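PDB 4INN: HP1028 from Helicobacter pylori, which is of unestablished function but belongs to the lipocalin family and probably binds and carries a small, elongated ligand within its beta-barrel. Local coordinates for residues 37-42 and 153-158; 48-53 and 68-73; 61-66 and 97-102; 87-92 and 112-117; 93-98 and 171-176. The protein carries 1 engineered substitution. All blocks are in the same frame, centred on the assembly; numbering follows the deposited sequence.

Contact 1 (37-42 and 153-158)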
# COMPACT_ATOMS: atom_id res chain seq x y z
N PRO A 37 5.48 -8.13 5.35
CA PRO A 37 6.32 -7.71 4.22
C PRO A 37 6.23 -8.67 3.03
O PRO A 37 6.28 -9.88 3.19
CB PRO A 37 7.74 -7.66 4.81
CG PRO A 37 7.54 -7.35 6.25
CD PRO A 37 6.22 -8.02 6.63
N GLY A 38 6.11 -8.10 1.85
CA GLY A 38 5.77 -8.83 0.67
C GLY A 38 5.14 -7.92 -0.37
O GLY A 38 4.97 -6.74 -0.18
N ILE A 39 4.85 -8.50 -1.52
CA ILE A 39 4.21 -7.82 -2.58
C ILE A 39 2.77 -8.38 -2.74
O ILE A 39 2.52 -9.60 -2.60
CB ILE A 39 5.07 -7.95 -3.82
CG1 ILE A 39 6.33 -7.13 -3.60
CG2 ILE A 39 4.33 -7.40 -5.01
CD1 ILE A 39 7.41 -7.27 -4.66
N TYR A 40 1.83 -7.47 -2.96
CA TYR A 40 0.44 -7.84 -3.05
C TYR A 40 -0.15 -7.17 -4.26
O TYR A 40 0.40 -6.23 -4.82
CB TYR A 40 -0.34 -7.40 -1.80
CG TYR A 40 0.18 -7.98 -0.53
CD1 TYR A 40 -0.43 -9.09 0.06
CD2 TYR A 40 1.30 -7.46 0.07
CE1 TYR A 40 0.10 -9.65 1.22
CE2 TYR A 40 1.82 -8.01 1.23
CZ TYR A 40 1.22 -9.08 1.81
OH TYR A 40 1.76 -9.58 2.95
N GLN A 41 -1.29 -7.68 -4.68
CA GLN A 41 -2.00 -7.08 -5.80
C GLN A 41 -3.30 -6.55 -5.26
O GLN A 41 -4.10 -7.31 -4.74
CB GLN A 41 -2.26 -8.11 -6.91
CG GLN A 41 -3.00 -7.50 -8.10
CD GLN A 41 -3.43 -8.51 -9.15
OE1 GLN A 41 -2.91 -9.62 -9.24
NE2 GLN A 41 -4.38 -8.09 -10.00
N THR A 42 -3.52 -5.26 -5.39
CA THR A 42 -4.72 -4.63 -4.86
C THR A 42 -5.96 -4.96 -5.69
O THR A 42 -5.88 -5.57 -6.76
CB THR A 42 -4.59 -3.11 -4.81
OG1 THR A 42 -4.63 -2.61 -6.14
CG2 THR A 42 -3.29 -2.68 -4.11
N LYS A 153 -4.27 -9.80 -2.88
CA LYS A 153 -3.65 -11.10 -2.98
C LYS A 153 -2.16 -10.99 -2.77
O LYS A 153 -1.52 -10.13 -3.35
CB LYS A 153 -3.84 -11.74 -4.37
CG LYS A 153 -5.07 -12.63 -4.52
CD LYS A 153 -6.12 -12.00 -5.44
CE LYS A 153 -5.79 -12.22 -6.92
NZ LYS A 153 -5.65 -10.96 -7.74
N ARG A 154 -1.60 -11.90 -1.98
CA ARG A 154 -0.17 -12.02 -1.87
C ARG A 154 0.42 -12.70 -3.09
O ARG A 154 -0.10 -13.71 -3.54
CB ARG A 154 0.21 -12.80 -0.63
CG ARG A 154 1.63 -12.45 -0.25
CD ARG A 154 2.19 -13.42 0.71
NE ARG A 154 3.62 -13.21 0.83
CZ ARG A 154 4.20 -12.38 1.68
NH1 ARG A 154 3.47 -11.61 2.49
NH2 ARG A 154 5.51 -12.30 1.69
N LEU A 155 1.51 -12.16 -3.61
CA LEU A 155 2.23 -12.81 -4.68
C LEU A 155 3.35 -13.67 -4.14
O LEU A 155 4.01 -13.33 -3.16
CB LEU A 155 2.83 -11.78 -5.61
CG LEU A 155 1.97 -11.32 -6.76
CD1 LEU A 155 0.57 -11.00 -6.37
CD2 LEU A 155 2.67 -10.12 -7.39
N SER A 156 3.55 -14.81 -4.76
CA SER A 156 4.67 -15.67 -4.47
C SER A 156 5.91 -15.10 -5.18
O SER A 156 5.78 -14.27 -6.09
CB SER A 156 4.38 -17.08 -5.00
OG SER A 156 4.33 -17.04 -6.42
N ASP A 157 7.09 -15.58 -4.81
CA ASP A 157 8.34 -15.18 -5.44
C ASP A 157 8.38 -15.56 -6.91
O ASP A 157 9.07 -14.91 -7.70
CB ASP A 157 9.54 -15.78 -4.71
CG ASP A 157 9.62 -15.32 -3.24
OD1 ASP A 157 8.65 -14.72 -2.73
OD2 ASP A 157 10.65 -15.57 -2.59
N GLU A 158 7.64 -16.59 -7.28
CA GLU A 158 7.59 -16.99 -8.68
C GLU A 158 6.77 -16.01 -9.52
O GLU A 158 7.11 -15.72 -10.64
CB GLU A 158 7.02 -18.43 -8.80
CG GLU A 158 6.81 -18.96 -10.23
CD GLU A 158 8.11 -19.05 -11.06
OE1 GLU A 158 9.20 -18.66 -10.58
OE2 GLU A 158 8.02 -19.52 -12.21
O HOH W 1 5.26 -11.35 -1.57
O HOH W 2 -6.73 -8.36 -5.90
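R154 reaches back along strand 38-41 to grip the carbonyl of P37. Its NH2 donates to P37 O over 2.9 Å, in the guanidinium plane and onto an in-plane lone pair of the carbonyl; NH1 adds a weak bond (3.4 Å) to the same oxygen. With CG anti to the backbone N (chi1 -158°) and an extended chain out to NE, the arginine passes Y40, its CG lying 3.5 Å from Y40 CE1, and the guanidinium stands almost perpendicular to the ring. The phenol oxygen of Y40 is hydrogen-bonded to L36 O. On the other face of the sheet Q41 and K153 run side by side, joined by a weak NZ to OE1 bond, while Q41 NE2 is held by S50 OG. The backbone ladder joins the strands: L155 N donates to I39 O (2.9 Å, 179° at the hydrogen), and Q41 and K153 exchange two backbone bonds. One water links I39 N to L155 O where the strands part. This pairing of first and last strands closes the barrel. Strand 51-58 flanks 38-41 on its other side, F55 meeting the Y40 ring, and beyond L155 the chain enters helix 157-162, with S156 as its N-cap.

Contact 2 (48-53 and 68-73)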
# COMPACT_ATOMS: atom_id res chain seq x y z
N MSE A 48 -10.14 3.38 -9.47
CA MSE A 48 -8.86 3.00 -8.86
C MSE A 48 -8.52 1.63 -9.35
O MSE A 48 -9.16 0.65 -8.98
CB MSE A 48 -8.93 3.07 -7.34
CG MSE A 48 -9.56 4.40 -6.88
SE MSE A 48 -10.14 4.37 -4.99
CE MSE A 48 -8.43 3.55 -4.42
N LYS A 49 -7.49 1.57 -10.18
CA LYS A 49 -7.04 0.31 -10.80
C LYS A 49 -6.25 -0.58 -9.87
O LYS A 49 -5.49 -0.13 -9.04
CB LYS A 49 -6.12 0.61 -11.99
CG LYS A 49 -6.80 1.30 -13.16
CD LYS A 49 -5.94 1.22 -14.42
CE LYS A 49 -4.80 2.23 -14.41
NZ LYS A 49 -3.98 2.13 -15.67
N SER A 50 -6.42 -1.86 -10.08
CA SER A 50 -5.54 -2.87 -9.52
C SER A 50 -4.08 -2.42 -9.67
O SER A 50 -3.65 -1.98 -10.75
CB SER A 50 -5.76 -4.21 -10.22
OG SER A 50 -5.25 -5.26 -9.43
N SER A 51 -3.32 -2.49 -8.59
CA SER A 51 -1.89 -2.15 -8.64
C SER A 51 -1.12 -3.10 -7.79
O SER A 51 -1.68 -3.82 -6.97
CB SER A 51 -1.63 -0.68 -8.26
OG SER A 51 -1.84 -0.45 -6.88
N PHE A 52 0.18 -3.18 -8.05
CA PHE A 52 1.08 -4.02 -7.27
C PHE A 52 1.74 -3.08 -6.28
O PHE A 52 2.24 -1.99 -6.67
CB PHE A 52 2.13 -4.71 -8.13
CG PHE A 52 1.57 -5.67 -9.19
CD1 PHE A 52 0.94 -6.88 -8.81
CD2 PHE A 52 1.74 -5.40 -10.56
CE1 PHE A 52 0.47 -7.75 -9.78
CE2 PHE A 52 1.29 -6.28 -11.53
CZ PHE A 52 0.65 -7.46 -11.15
N VAL A 53 1.72 -3.48 -5.01
CA VAL A 53 2.31 -2.73 -3.93
C VAL A 53 3.18 -3.57 -3.04
O VAL A 53 2.90 -4.74 -2.88
CB VAL A 53 1.24 -2.14 -3.02
CG1 VAL A 53 0.33 -1.22 -3.83
CG2 VAL A 53 0.44 -3.24 -2.35
N SER A 68 3.78 -0.70 -9.61
CA SER A 68 3.17 -0.37 -10.90
C SER A 68 1.73 -0.85 -10.91
O SER A 68 1.30 -1.62 -10.05
CB SER A 68 3.93 -1.02 -12.07
OG SER A 68 4.02 -2.44 -11.89
N ASP A 69 0.98 -0.40 -11.91
CA ASP A 69 -0.35 -0.87 -12.15
C ASP A 69 -0.26 -2.18 -12.86
O ASP A 69 0.68 -2.45 -13.58
CB ASP A 69 -1.14 0.12 -13.02
CG ASP A 69 -1.42 1.46 -12.30
OD1 ASP A 69 -1.61 2.47 -13.01
OD2 ASP A 69 -1.44 1.50 -11.04
N VAL A 70 -1.28 -2.99 -12.65
CA VAL A 70 -1.35 -4.31 -13.23
C VAL A 70 -1.21 -4.30 -14.74
O VAL A 70 -0.59 -5.19 -15.31
CB VAL A 70 -2.67 -4.98 -12.86
CG1 VAL A 70 -2.88 -6.25 -13.64
CG2 VAL A 70 -2.68 -5.28 -11.38
N ASP A 71 -1.78 -3.28 -15.38
CA ASP A 71 -1.80 -3.20 -16.84
C ASP A 71 -0.52 -2.59 -17.42
O ASP A 71 -0.51 -2.18 -18.57
CB ASP A 71 -3.04 -2.43 -17.30
CG ASP A 71 -3.05 -0.97 -16.83
OD1 ASP A 71 -1.97 -0.33 -16.75
OD2 ASP A 71 -4.16 -0.44 -16.58
N GLY A 72 0.55 -2.50 -16.62
CA GLY A 72 1.84 -2.01 -17.08
C GLY A 72 1.97 -0.51 -17.30
O GLY A 72 3.06 -0.03 -17.64
N SER A 73 0.90 0.26 -17.11
CA SER A 73 0.91 1.66 -17.52
C SER A 73 1.95 2.49 -16.77
O SER A 73 2.49 2.07 -15.74
CB SER A 73 -0.48 2.29 -17.42
OG SER A 73 -1.05 2.12 -16.15
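Three side chains in and just after one tight turn converge on the ammonium of K49, the feature that sets this end of the hairpin apart. NZ lies 2.7 Å from D71 OD2, on that oxygen's syn lone pair, and also donates to S73 OG at 3.0 Å; D69 OD1, 3.6 Å from NZ, completes a salt-bridge network. D71 is held in place by S73. Its other oxygen, OD1, accepts S73 N, which makes an Asx turn, and also the S73 hydroxyl, fixing the carboxylate's rotation within the type I turn D69-G72. The bend of the lysine chain at chi3 (-78°) brings NZ round to the turn. Further along, V70 CG2 sits over one face of the F52 ring, a CH-pi contact 4.2 Å from the centroid and offset toward the rim. The same methyl packs against S50 CB. Backbone bonds frame the pair: F52 N donates nearly straight to S68 O, whereas V70 N reaches S50 O from above the carbonyl plane. Strand 38-41 lies alongside, with T42 accepting from S50 OG and Q41 touching both F52 and V70. L155, L163 and L165 cover F52, and K92 from the following loop takes the second oxygen of D69.

Contact 3 (61-66 and 97-102)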
# COMPACT_ATOMS: atom_id res chain seq x y z
N LYS A 61 7.37 -0.52 12.62
CA LYS A 61 6.05 -0.34 12.03
C LYS A 61 6.12 -0.67 10.55
O LYS A 61 7.21 -0.69 9.96
CB LYS A 61 5.54 1.09 12.19
CG LYS A 61 5.63 1.70 13.59
CD LYS A 61 5.16 3.15 13.54
CE LYS A 61 5.57 3.95 14.76
NZ LYS A 61 4.58 3.80 15.86
N PHE A 62 4.94 -0.90 9.96
CA PHE A 62 4.83 -1.32 8.56
C PHE A 62 4.35 -0.21 7.67
O PHE A 62 3.54 0.62 8.09
CB PHE A 62 3.97 -2.58 8.46
CG PHE A 62 4.57 -3.71 9.22
CD1 PHE A 62 5.47 -4.58 8.61
CD2 PHE A 62 4.36 -3.83 10.62
CE1 PHE A 62 6.05 -5.60 9.35
CE2 PHE A 62 4.97 -4.84 11.34
CZ PHE A 62 5.81 -5.72 10.72
N TYR A 63 4.88 -0.20 6.45
CA TYR A 63 4.64 0.84 5.48
C TYR A 63 4.39 0.17 4.14
O TYR A 63 4.69 -1.00 3.99
CB TYR A 63 5.89 1.72 5.36
CG TYR A 63 6.31 2.43 6.61
CD1 TYR A 63 6.00 3.76 6.81
CD2 TYR A 63 7.04 1.77 7.60
CE1 TYR A 63 6.37 4.42 7.96
CE2 TYR A 63 7.43 2.41 8.75
CZ TYR A 63 7.09 3.73 8.92
OH TYR A 63 7.46 4.36 10.07
N ALA A 64 3.87 0.91 3.15
CA ALA A 64 3.79 0.40 1.78
C ALA A 64 4.00 1.49 0.71
O ALA A 64 3.65 2.66 0.93
CB ALA A 64 2.44 -0.27 1.55
N TYR A 65 4.55 1.07 -0.44
CA TYR A 65 4.71 1.97 -1.60
C TYR A 65 4.21 1.24 -2.86
O TYR A 65 4.04 0.03 -2.84
CB TYR A 65 6.17 2.41 -1.77
CG TYR A 65 7.09 1.31 -2.27
CD1 TYR A 65 7.23 1.08 -3.63
CD2 TYR A 65 7.80 0.52 -1.40
CE1 TYR A 65 8.06 0.08 -4.10
CE2 TYR A 65 8.63 -0.49 -1.87
CZ TYR A 65 8.74 -0.72 -3.22
OH TYR A 65 9.54 -1.73 -3.68
N GLY A 66 3.94 1.97 -3.93
CA GLY A 66 3.37 1.37 -5.14
C GLY A 66 4.47 1.03 -6.14
O GLY A 66 5.41 1.77 -6.28
N LEU A 97 1.33 4.39 2.42
CA LEU A 97 0.80 3.81 3.66
C LEU A 97 1.89 3.82 4.70
O LEU A 97 3.00 3.42 4.43
CB LEU A 97 0.30 2.39 3.40
CG LEU A 97 -0.18 1.47 4.53
CD1 LEU A 97 -0.95 2.18 5.62
CD2 LEU A 97 -1.11 0.42 3.96
N SER A 98 1.56 4.27 5.89
CA SER A 98 2.51 4.35 6.98
C SER A 98 1.84 4.08 8.31
O SER A 98 0.62 4.15 8.43
CB SER A 98 3.15 5.74 7.00
OG SER A 98 2.26 6.69 6.47
N ASP A 99 2.69 3.71 9.27
CA ASP A 99 2.42 3.66 10.71
C ASP A 99 1.58 2.48 11.15
O ASP A 99 0.98 2.51 12.23
CB ASP A 99 1.86 5.00 11.23
CG ASP A 99 2.91 6.15 11.22
OD1 ASP A 99 4.17 5.92 11.17
OD2 ASP A 99 2.45 7.32 11.25
N LEU A 100 1.57 1.41 10.37
CA LEU A 100 0.82 0.19 10.77
C LEU A 100 1.56 -0.54 11.87
O LEU A 100 2.72 -0.85 11.70
CB LEU A 100 0.62 -0.78 9.61
CG LEU A 100 -0.70 -0.73 8.85
CD1 LEU A 100 -0.64 -1.79 7.77
CD2 LEU A 100 -1.90 -0.96 9.73
N ILE A 101 0.86 -0.81 12.97
CA ILE A 101 1.41 -1.55 14.10
C ILE A 101 0.80 -2.94 14.14
O ILE A 101 -0.42 -3.09 14.12
CB ILE A 101 1.03 -0.90 15.46
CG1 ILE A 101 1.18 0.60 15.46
CG2 ILE A 101 1.84 -1.51 16.58
CD1 ILE A 101 2.53 1.07 15.08
N LYS A 102 1.66 -3.93 14.29
CA LYS A 102 1.23 -5.30 14.58
C LYS A 102 0.67 -5.38 16.01
O LYS A 102 1.38 -5.09 16.96
CB LYS A 102 2.45 -6.20 14.48
CG LYS A 102 2.22 -7.71 14.54
CD LYS A 102 3.44 -8.37 13.87
CE LYS A 102 3.72 -9.78 14.35
NZ LYS A 102 2.46 -10.55 14.37
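A64 and L97 face each other in the close-packed half of this strand pair, their CB atoms 3.9 Å apart and both turned to the barrel interior, where F55 packs on them. A64 N donates to L97 O at 2.9 Å, rising above the carbonyl plane, and L97 N returns a longer bond to A64 O. Further along, F62 and L100 form a second hydrogen-bonded pair: F62 N to L100 O measures 2.8 Å and lies in the carbonyl plane. The same oxygen lies at the edge of the F62 ring, which Y108 meets edge-to-face.

Between these two pairs the register slips by one. S98 and D99 span the distance covered by Y63 alone, a beta bulge in which D99 adopts a positive phi of 76°. Such irregularities help antiparallel strands to coil into a closed lipocalin barrel, and the two segment axes run at 140°. On the outer side the Y63 ring lies along the bulge, its CD1 3.5 Å from S98 CB and one face over D99 N.

The K61, I101 and K102 side is the more solvent-exposed one. K61 runs beside I101, CG touching CD1 at 3.5 Å, while its NZ remains 5.2 Å from D99 OD1, too far for direct pairing, so at most a long-range attraction is likely. K102 rests CB obliquely against F62 CE2 and carries its ammonium away to G104 O.

Contact 4 (87-92 and 112-117)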
# COMPACT_ATOMS: atom_id res chain seq x y z
N ARG A 87 3.06 17.96 -5.64
CA ARG A 87 2.34 17.54 -6.84
C ARG A 87 3.22 17.04 -7.99
O ARG A 87 2.71 16.61 -9.04
CB ARG A 87 1.45 18.68 -7.32
CG ARG A 87 0.45 19.18 -6.28
CD ARG A 87 -0.56 20.10 -6.94
NE ARG A 87 -1.79 20.29 -6.17
CZ ARG A 87 -2.20 21.43 -5.63
NH1 ARG A 87 -1.48 22.54 -5.72
NH2 ARG A 87 -3.35 21.46 -4.97
N ASN A 88 4.53 17.08 -7.77
CA ASN A 88 5.54 16.73 -8.77
C ASN A 88 6.07 15.29 -8.64
O ASN A 88 6.62 14.74 -9.59
CB ASN A 88 6.72 17.70 -8.61
CG ASN A 88 7.27 18.15 -9.93
OD1 ASN A 88 8.47 18.01 -10.20
ND2 ASN A 88 6.41 18.73 -10.77
N ARG A 89 5.91 14.70 -7.45
CA ARG A 89 6.38 13.34 -7.19
C ARG A 89 5.53 12.30 -7.91
O ARG A 89 4.38 12.54 -8.23
CB ARG A 89 6.35 13.04 -5.71
CG ARG A 89 4.95 12.73 -5.20
CD ARG A 89 4.79 13.02 -3.73
NE ARG A 89 3.48 12.55 -3.25
CZ ARG A 89 3.30 11.94 -2.08
NH1 ARG A 89 4.36 11.72 -1.30
NH2 ARG A 89 2.10 11.50 -1.70
N SER A 90 6.14 11.14 -8.15
CA SER A 90 5.51 10.03 -8.83
C SER A 90 4.50 9.35 -7.91
O SER A 90 4.54 9.51 -6.70
CB SER A 90 6.60 9.02 -9.23
OG SER A 90 6.08 7.91 -9.93
N ASP A 91 3.58 8.60 -8.49
CA ASP A 91 2.74 7.73 -7.68
C ASP A 91 3.36 6.34 -7.46
O ASP A 91 2.76 5.50 -6.83
CB ASP A 91 1.34 7.61 -8.27
CG ASP A 91 1.30 6.86 -9.58
OD1 ASP A 91 2.32 6.78 -10.31
OD2 ASP A 91 0.19 6.37 -9.91
N LYS A 92 4.57 6.13 -7.97
CA LYS A 92 5.26 4.88 -7.84
C LYS A 92 6.59 5.10 -7.16
O LYS A 92 7.27 6.06 -7.43
CB LYS A 92 5.46 4.28 -9.23
CG LYS A 92 4.14 3.82 -9.89
CD LYS A 92 3.20 3.07 -8.92
CE LYS A 92 2.00 2.44 -9.60
NZ LYS A 92 0.80 3.31 -9.57
N LYS A 112 -2.23 4.84 8.07
CA LYS A 112 -2.84 5.90 7.30
C LYS A 112 -2.40 5.80 5.85
O LYS A 112 -1.21 5.74 5.55
CB LYS A 112 -2.44 7.23 7.88
CG LYS A 112 -2.84 7.39 9.33
CD LYS A 112 -3.00 8.87 9.66
CE LYS A 112 -4.33 9.43 9.13
NZ LYS A 112 -4.32 10.92 9.00
N ALA A 113 -3.37 5.74 4.95
CA ALA A 113 -3.11 5.61 3.53
C ALA A 113 -3.46 6.88 2.75
O ALA A 113 -4.62 7.30 2.72
CB ALA A 113 -3.86 4.43 2.98
N TYR A 114 -2.47 7.46 2.08
CA TYR A 114 -2.77 8.48 1.09
C TYR A 114 -3.29 7.82 -0.16
O TYR A 114 -2.79 6.78 -0.55
CB TYR A 114 -1.54 9.34 0.78
CG TYR A 114 -1.78 10.37 -0.31
CD1 TYR A 114 -2.59 11.50 -0.08
CD2 TYR A 114 -1.21 10.21 -1.57
CE1 TYR A 114 -2.81 12.44 -1.09
CE2 TYR A 114 -1.43 11.14 -2.58
CZ TYR A 114 -2.23 12.25 -2.34
OH TYR A 114 -2.41 13.15 -3.38
N ASN A 115 -4.28 8.43 -0.80
CA ASN A 115 -4.84 7.90 -2.05
C ASN A 115 -4.65 8.85 -3.24
O ASN A 115 -5.28 9.90 -3.31
CB ASN A 115 -6.31 7.62 -1.86
CG ASN A 115 -6.95 7.05 -3.09
OD1 ASN A 115 -6.31 6.35 -3.85
ND2 ASN A 115 -8.22 7.33 -3.28
N PHE A 116 -3.81 8.46 -4.19
CA PHE A 116 -3.40 9.31 -5.32
C PHE A 116 -4.55 9.68 -6.23
O PHE A 116 -4.55 10.76 -6.82
CB PHE A 116 -2.32 8.58 -6.15
CG PHE A 116 -0.98 8.58 -5.50
CD1 PHE A 116 -0.06 9.57 -5.79
CD2 PHE A 116 -0.65 7.61 -4.55
CE1 PHE A 116 1.19 9.58 -5.16
CE2 PHE A 116 0.60 7.63 -3.92
CZ PHE A 116 1.51 8.62 -4.22
N TYR A 117 -5.55 8.79 -6.34
CA TYR A 117 -6.74 9.03 -7.17
C TYR A 117 -7.70 10.07 -6.64
O TYR A 117 -8.63 10.44 -7.35
CB TYR A 117 -7.52 7.73 -7.38
CG TYR A 117 -6.73 6.67 -8.09
CD1 TYR A 117 -6.70 6.61 -9.49
CD2 TYR A 117 -6.00 5.72 -7.37
CE1 TYR A 117 -5.97 5.64 -10.15
CE2 TYR A 117 -5.28 4.74 -8.03
CZ TYR A 117 -5.26 4.70 -9.42
OH TYR A 117 -4.52 3.72 -10.07
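D91 lays its CB over one face of the F116 ring, 3.7 Å from the centroid, in a CH-pi contact offset toward the rim. Y114 occupies the opposite face, its CE2 above the centre of the ring, so that F116 is clasped between D91 of the loop and Y114 of the preceding strand. S90 O approaches F116 CE1 at 3.7 Å. D91 takes the crowded rotamer, CG between backbone N and carbonyl carbon (chi1 68°); its OD1 accepts from K76 N, leaving the methylene to meet the ring.

The loop 87-92 belongs to the long connection between strands 61-69 and 95-104 of the lipocalin barrel, and here it folds against the end of strand 107-115. Backbone bonds from R89 to D78 and from D91 to K76 tie it to the earlier part of the same connection, while S90 OG accepts K92 N in an ST turn.

R89 extends from CG to NE toward the strand. Its NH2 lies 3.6 Å from Y114 CD2, which sits at the guanidinium edge; the two planes are 63° apart, so the groups do not stack. D78 fixes both partners, one carboxylate oxygen bridging to R89 NE and the other accepting from Y114 OH. Y114 turns CG anti to its amide nitrogen (chi1 177°), which brings the ring edge, at CE2, over the F116 face.

Contact 5 (93-98 and 171-176)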
# COMPACT_ATOMS: atom_id res chain seq x y z
N GLY A 93 6.95 4.21 -6.24
CA GLY A 93 8.23 4.32 -5.51
C GLY A 93 8.07 5.20 -4.29
O GLY A 93 9.03 5.47 -3.61
N VAL A 94 6.84 5.60 -4.01
CA VAL A 94 6.53 6.53 -2.97
C VAL A 94 5.59 5.88 -1.95
O VAL A 94 4.63 5.19 -2.30
CB VAL A 94 5.89 7.79 -3.57
CG1 VAL A 94 5.27 8.69 -2.50
CG2 VAL A 94 6.93 8.55 -4.38
N VAL A 95 5.87 6.16 -0.68
CA VAL A 95 5.10 5.67 0.43
C VAL A 95 3.74 6.30 0.48
O VAL A 95 3.62 7.51 0.65
CB VAL A 95 5.81 5.98 1.74
CG1 VAL A 95 4.89 5.72 2.92
CG2 VAL A 95 7.09 5.17 1.85
N PHE A 96 2.72 5.46 0.36
CA PHE A 96 1.33 5.92 0.51
C PHE A 96 0.70 5.39 1.79
O PHE A 96 -0.35 5.89 2.21
CB PHE A 96 0.49 5.52 -0.70
CG PHE A 96 0.20 4.06 -0.80
CD1 PHE A 96 -0.94 3.53 -0.24
CD2 PHE A 96 1.07 3.22 -1.46
CE1 PHE A 96 -1.20 2.20 -0.30
CE2 PHE A 96 0.82 1.85 -1.53
CZ PHE A 96 -0.33 1.34 -0.94
N LEU A 97 1.33 4.39 2.42
CA LEU A 97 0.80 3.81 3.66
C LEU A 97 1.89 3.82 4.70
O LEU A 97 3.00 3.42 4.43
CB LEU A 97 0.30 2.39 3.40
CG LEU A 97 -0.18 1.47 4.53
CD1 LEU A 97 -0.95 2.18 5.62
CD2 LEU A 97 -1.11 0.42 3.96
N SER A 98 1.56 4.27 5.89
CA SER A 98 2.51 4.35 6.98
C SER A 98 1.84 4.08 8.31
O SER A 98 0.62 4.15 8.43
CB SER A 98 3.15 5.74 7.00
OG SER A 98 2.26 6.69 6.47
N ASP A 171 15.89 2.47 1.24
CA ASP A 171 16.42 3.70 1.82
C ASP A 171 15.88 4.91 1.06
O ASP A 171 15.46 5.89 1.63
CB ASP A 171 17.96 3.71 1.81
CG ASP A 171 18.57 2.77 2.87
OD1 ASP A 171 17.86 1.89 3.47
OD2 ASP A 171 19.79 2.93 3.11
N GLU A 172 15.87 4.81 -0.26
CA GLU A 172 15.42 5.89 -1.11
C GLU A 172 13.91 6.07 -0.95
O GLU A 172 13.43 7.19 -0.83
CB GLU A 172 15.77 5.52 -2.53
CG GLU A 172 15.77 6.63 -3.56
CD GLU A 172 16.15 6.10 -4.96
OE1 GLU A 172 15.50 6.55 -5.95
OE2 GLU A 172 17.07 5.24 -5.07
N VAL A 173 13.18 4.96 -0.91
CA VAL A 173 11.73 4.95 -0.64
C VAL A 173 11.40 5.54 0.72
O VAL A 173 10.43 6.26 0.87
CB VAL A 173 11.15 3.52 -0.72
CG1 VAL A 173 9.72 3.47 -0.20
CG2 VAL A 173 11.19 3.00 -2.13
N LEU A 174 12.19 5.23 1.74
CA LEU A 174 12.04 5.89 3.06
C LEU A 174 12.17 7.42 3.07
O LEU A 174 11.43 8.08 3.78
CB LEU A 174 13.03 5.30 4.05
CG LEU A 174 12.67 3.91 4.54
CD1 LEU A 174 13.90 3.24 5.17
CD2 LEU A 174 11.48 4.00 5.50
N LYS A 175 13.10 8.00 2.30
CA LYS A 175 13.26 9.47 2.24
C LYS A 175 11.97 10.14 1.75
O LYS A 175 11.75 11.33 1.90
CB LYS A 175 14.41 9.89 1.32
CG LYS A 175 15.81 9.46 1.79
CD LYS A 175 16.91 10.15 0.97
CE LYS A 175 17.95 9.17 0.41
NZ LYS A 175 18.63 8.35 1.47
N THR A 176 11.11 9.32 1.19
CA THR A 176 9.86 9.72 0.58
C THR A 176 8.74 10.00 1.61
O THR A 176 7.67 10.49 1.25
CB THR A 176 9.50 8.59 -0.41
OG1 THR A 176 9.60 9.05 -1.76
CG2 THR A 176 8.18 7.98 -0.13
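Peptide groups, not aromatic rings, are the flat surfaces that meet across this contact. The carbonyl oxygen of G93 is approached by the methyls of V173, with CG2 at 3.6 Å, while the peptide joining V94 to V95 presents its nitrogen to T176 CG2. The phenyl ring of F96 is directed away from the helix, toward V53, A64 and F116.

Beyond the peptides, the contact is made by branched side chains. V95 points toward 171-176, and its CG2, anti to the carbonyl carbon and beside the backbone N, touches two partners: V173 CG1 at 3.7 Å and T176 CG2 at 3.6 Å. V94 has its CB turned the other way, yet CG2 still comes within 3.8 Å of T176 OG1, the two side chains crossing at about a right angle. The T176 methyl thus covers the backbone from V94 CA to V95 N and also meets V95. The exact placing of T176 is doubtful, because the model is crowded around its backbone and V173 O.

The helix 170-174 lies on the outside of the barrel, where strands 61-69 and 95-104 run side by side; V173 also touches Y65 and F168, and L174 reaches F56 and H58. A classic bulge, with F96 and L97 both opposite A64, follows immediately in the strand.

With neither a hydrogen bond nor a salt bridge between the segments, van der Waals packing and burial of methyl groups probably supply most of the attraction, consistent with a helix end that rests on the barrel wall rather than joining its ladder.

In the fold
The five contacts follow the wall of one barrel. Contact 1 closes it, and contacts 2, 3 and 4 are nested within the chain between its segments. Contacts 3 and 5 share L97 and S98, with centres about 10 Å apart; contact 4 lies equally near contact 5 and joins it through backbone bonding of F96 with Y114. Contacts 1 and 4 stand on opposite sides of the chain's centre, their centres about 20 Å apart. The bound polyether is lined by M48, a selenomethionine in segment 48-53, together with residues later in the chain such as Y122 and Y140. M48 CE lies 3.6 Å from N115 OD1, so contacts 2 and 4 meet beside the pocket.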